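Local coordinates for protein beta-glucosidase (Chaetomella raphigera, PDB 6JXG) that probably hydrolyses terminal, non-reducing beta-D-glucosyl residues, releasing beta-D-glucose in cellulose breakdown, as a secreted glycoside hydrolase of family 3, at residues Trp34-Val46 with Gly50-Gly62. Sequence-based numbering, arbitrary orientation.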
# COMPACT_ATOMS: atom_id res chain seq x y z
N TRP A 34 -6.57 -6.49 -25.42
CA TRP A 34 -5.97 -7.39 -24.43
C TRP A 34 -5.01 -8.43 -25.05
O TRP A 34 -5.36 -9.10 -25.99
CB TRP A 34 -7.09 -8.08 -23.66
CG TRP A 34 -6.66 -9.09 -22.66
CD1 TRP A 34 -7.06 -10.36 -22.61
CD2 TRP A 34 -5.80 -8.88 -21.51
NE1 TRP A 34 -6.47 -11.00 -21.55
CE2 TRP A 34 -5.70 -10.11 -20.85
CE3 TRP A 34 -5.09 -7.76 -21.00
CZ2 TRP A 34 -4.93 -10.29 -19.65
CZ3 TRP A 34 -4.28 -7.92 -19.82
CH2 TRP A 34 -4.20 -9.21 -19.16
N GLU A 35 -3.77 -8.49 -24.52
CA GLU A 35 -2.68 -9.32 -25.02
C GLU A 35 -2.21 -9.07 -26.42
O GLU A 35 -1.32 -9.79 -26.88
CB GLU A 35 -2.96 -10.83 -24.82
CG GLU A 35 -3.31 -11.10 -23.39
CD GLU A 35 -3.44 -12.58 -23.06
OE1 GLU A 35 -3.12 -13.39 -23.93
OE2 GLU A 35 -3.82 -12.91 -21.95
N LYS A 36 -2.65 -8.00 -27.05
CA LYS A 36 -2.21 -7.75 -28.42
C LYS A 36 -0.80 -7.12 -28.43
O LYS A 36 0.05 -7.50 -29.26
CB LYS A 36 -3.18 -6.83 -29.18
CG LYS A 36 -4.61 -7.36 -29.43
CD LYS A 36 -4.66 -8.66 -30.24
CE LYS A 36 -5.15 -9.92 -29.47
NZ LYS A 36 -4.24 -11.11 -29.68
N GLY A 37 -0.55 -6.14 -27.55
CA GLY A 37 0.77 -5.69 -27.27
C GLY A 37 1.53 -6.54 -26.29
O GLY A 37 0.98 -7.51 -25.74
N PRO A 38 2.80 -6.21 -26.05
CA PRO A 38 3.61 -7.04 -25.19
C PRO A 38 3.40 -6.77 -23.69
O PRO A 38 3.70 -7.61 -22.85
CB PRO A 38 5.03 -6.65 -25.55
CG PRO A 38 4.91 -5.22 -25.92
CD PRO A 38 3.62 -5.17 -26.72
N CYS A 39 2.86 -5.62 -23.38
CA CYS A 39 2.61 -5.19 -22.00
C CYS A 39 1.18 -5.51 -21.55
O CYS A 39 0.32 -5.85 -22.35
CB CYS A 39 2.92 -3.68 -21.88
SG CYS A 39 4.60 -3.31 -22.46
N VAL A 40 0.90 -5.30 -20.27
CA VAL A 40 -0.43 -5.51 -19.73
C VAL A 40 -1.45 -4.64 -20.47
O VAL A 40 -2.63 -5.04 -20.64
CB VAL A 40 -0.41 -5.31 -18.19
CG1 VAL A 40 -1.80 -5.43 -17.53
CG2 VAL A 40 0.48 -6.40 -17.62
N GLY A 41 -0.99 -3.49 -20.89
CA GLY A 41 -1.73 -2.56 -21.77
C GLY A 41 -0.77 -1.82 -22.69
O GLY A 41 0.35 -1.52 -22.30
N ASN A 42 -1.23 -1.53 -23.90
CA ASN A 42 -0.44 -0.67 -24.81
C ASN A 42 -1.33 0.21 -25.62
O ASN A 42 -2.48 -0.13 -25.92
CB ASN A 42 0.40 -1.52 -25.80
CG ASN A 42 1.58 -2.23 -25.18
OD1 ASN A 42 2.75 -1.67 -25.06
ND2 ASN A 42 1.36 -3.47 -24.88
N THR A 43 -0.80 1.37 -25.99
CA THR A 43 -1.35 2.11 -27.07
C THR A 43 -0.36 2.10 -28.25
O THR A 43 0.83 1.91 -28.06
CB THR A 43 -1.74 3.56 -26.66
OG1 THR A 43 -0.67 4.20 -25.98
CG2 THR A 43 -2.95 3.52 -25.79
N ALA A 44 -0.87 2.34 -29.46
CA ALA A 44 -0.03 2.35 -30.70
C ALA A 44 1.01 3.50 -30.73
O ALA A 44 0.74 4.55 -30.26
CB ALA A 44 -0.93 2.51 -31.90
N ALA A 45 2.18 3.26 -31.30
CA ALA A 45 3.15 4.31 -31.56
C ALA A 45 2.56 5.38 -32.50
O ALA A 45 1.72 5.09 -33.34
CB ALA A 45 4.40 3.66 -32.22
N VAL A 46 3.03 6.59 -32.35
CA VAL A 46 2.69 7.70 -33.26
C VAL A 46 4.04 8.28 -33.70
O VAL A 46 4.64 9.07 -33.01
CB VAL A 46 1.83 8.76 -32.59
CG1 VAL A 46 1.52 9.92 -33.53
CG2 VAL A 46 0.55 8.14 -32.03
N GLY A 50 7.32 10.95 -32.45
CA GLY A 50 8.31 10.12 -31.76
C GLY A 50 7.73 9.44 -30.53
O GLY A 50 8.43 9.13 -29.57
N LEU A 51 6.41 9.25 -30.49
CA LEU A 51 5.78 8.59 -29.35
C LEU A 51 5.87 7.08 -29.56
O LEU A 51 5.35 6.58 -30.56
CB LEU A 51 4.31 8.98 -29.31
CG LEU A 51 3.54 8.47 -28.06
CD1 LEU A 51 3.94 9.30 -26.83
CD2 LEU A 51 2.06 8.68 -28.31
N PRO A 52 6.43 6.36 -28.61
CA PRO A 52 6.45 4.88 -28.76
C PRO A 52 5.10 4.25 -28.53
O PRO A 52 4.15 4.92 -28.22
CB PRO A 52 7.42 4.43 -27.69
CG PRO A 52 7.20 5.41 -26.56
CD PRO A 52 6.90 6.77 -27.26
N GLU A 53 5.06 2.93 -28.68
CA GLU A 53 3.93 2.16 -28.30
C GLU A 53 3.87 2.16 -26.76
O GLU A 53 4.49 1.32 -26.12
CB GLU A 53 4.07 0.76 -28.89
CG GLU A 53 2.89 -0.17 -28.67
CD GLU A 53 3.05 -1.52 -29.34
OE1 GLU A 53 2.43 -2.51 -28.95
OE2 GLU A 53 3.80 -1.58 -30.28
N LEU A 54 3.14 3.09 -26.15
CA LEU A 54 3.19 3.24 -24.69
C LEU A 54 2.87 1.94 -23.96
O LEU A 54 1.86 1.29 -24.27
CB LEU A 54 2.27 4.34 -24.15
CG LEU A 54 2.67 5.73 -24.65
CD1 LEU A 54 1.52 6.71 -24.40
CD2 LEU A 54 3.90 6.23 -23.91
N CYS A 55 3.71 1.62 -22.96
CA CYS A 55 3.70 0.31 -22.29
C CYS A 55 3.22 0.56 -20.84
O CYS A 55 3.86 1.33 -20.09
CB CYS A 55 5.10 -0.30 -22.30
SG CYS A 55 5.27 -1.81 -21.26
N TYR A 56 2.09 -0.09 -20.51
CA TYR A 56 1.51 -0.04 -19.16
C TYR A 56 1.69 -1.43 -18.56
O TYR A 56 1.21 -2.44 -19.15
CB TYR A 56 0.02 0.26 -19.27
CG TYR A 56 -0.39 1.63 -19.79
CD1 TYR A 56 -0.94 2.60 -18.94
CD2 TYR A 56 -0.31 1.94 -21.11
CE1 TYR A 56 -1.32 3.80 -19.42
CE2 TYR A 56 -0.66 3.17 -21.61
CZ TYR A 56 -1.20 4.10 -20.76
OH TYR A 56 -1.58 5.31 -21.28
N GLN A 57 2.36 -1.48 -17.42
CA GLN A 57 2.72 -2.76 -16.83
C GLN A 57 2.40 -2.80 -15.31
O GLN A 57 2.73 -1.88 -14.56
CB GLN A 57 4.19 -3.12 -17.08
CG GLN A 57 4.51 -4.59 -16.80
CD GLN A 57 4.00 -5.50 -17.92
OE1 GLN A 57 3.48 -5.03 -18.96
NE2 GLN A 57 4.15 -6.81 -17.72
N ASP A 58 1.79 -3.90 -14.89
CA ASP A 58 1.64 -4.21 -13.43
C ASP A 58 3.04 -4.54 -12.83
O ASP A 58 4.03 -4.83 -13.58
CB ASP A 58 0.75 -5.41 -13.23
CG ASP A 58 -0.73 -5.14 -13.43
OD1 ASP A 58 -1.14 -4.08 -12.98
OD2 ASP A 58 -1.44 -6.00 -14.03
N GLY A 59 3.22 -4.45 -11.53
CA GLY A 59 2.20 -3.99 -10.60
C GLY A 59 2.91 -3.23 -9.50
O GLY A 59 4.05 -2.83 -9.66
N PRO A 60 2.23 -3.02 -8.36
CA PRO A 60 2.79 -2.15 -7.30
C PRO A 60 4.05 -2.61 -6.59
O PRO A 60 4.78 -1.73 -6.08
CB PRO A 60 1.56 -1.97 -6.31
CG PRO A 60 0.36 -2.33 -7.17
CD PRO A 60 0.82 -3.37 -8.12
N LEU A 61 4.37 -3.92 -6.56
CA LEU A 61 5.48 -4.40 -5.76
C LEU A 61 6.58 -5.01 -6.61
O LEU A 61 7.51 -5.62 -6.08
CB LEU A 61 4.99 -5.41 -4.72
CG LEU A 61 4.26 -6.66 -5.18
CD1 LEU A 61 5.07 -7.62 -6.05
CD2 LEU A 61 3.69 -7.45 -4.01
N GLY A 62 6.46 -4.86 -7.91
CA GLY A 62 7.44 -5.41 -8.83
C GLY A 62 6.85 -5.59 -10.20
O GLY A 62 5.60 -5.58 -10.38
O HOH W 1 -1.70 5.89 -23.95
O HOH W 2 1.17 5.27 -27.65
O HOH W 3 2.87 0.61 -32.45
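The Tyr56 ring meets segment 34-46 at its edge: Gly41 O and Thr43 OG1 lie near its plane, and an in-plane water joins Tyr56 OH (2.7 Å) to Thr43 OG1. Gln57 OE1 accepts Val40 N at 2.9 Å, the donor 37° out of the carbonyl plane, while Val40 CG2 packs against Gln57 CD at 3.6 Å. CG anti to the backbone N (chi1 -165°) and a bend at chi2 (76°) bring Gln57 OE1 to that N-H; an alanine here would probably leave Val40 N without this acceptor and open a gap beside CG2. Gly41 and Tyr56 exchange two bonds, Tyr56 N to Gly41 O at 2.9 Å and Gly41 N to Tyr56 O at 3.0 Å; Val40 also faces Tyr56, a classic beta bulge. The Cys39 SG-Cys55 SG disulfide (2.0 Å) ties the loop before strand 41-42 to strand 55-57, and Thr43 N reaches Leu54 O (3.2 Å) in the carbonyl plane. A G1 bulge, Gly50 and Leu51 against Val46 (Val46 N to Leu51 O 2.9 Å), closes the far end. Edge strand 41-42 pairs antiparallel with 55-57, which in the family 3 N-terminal domain (TIM-barrel clan) parallels strand 105-106; Val46 and Leu51 pack on helix 22-29, Leu51 also on 278-294.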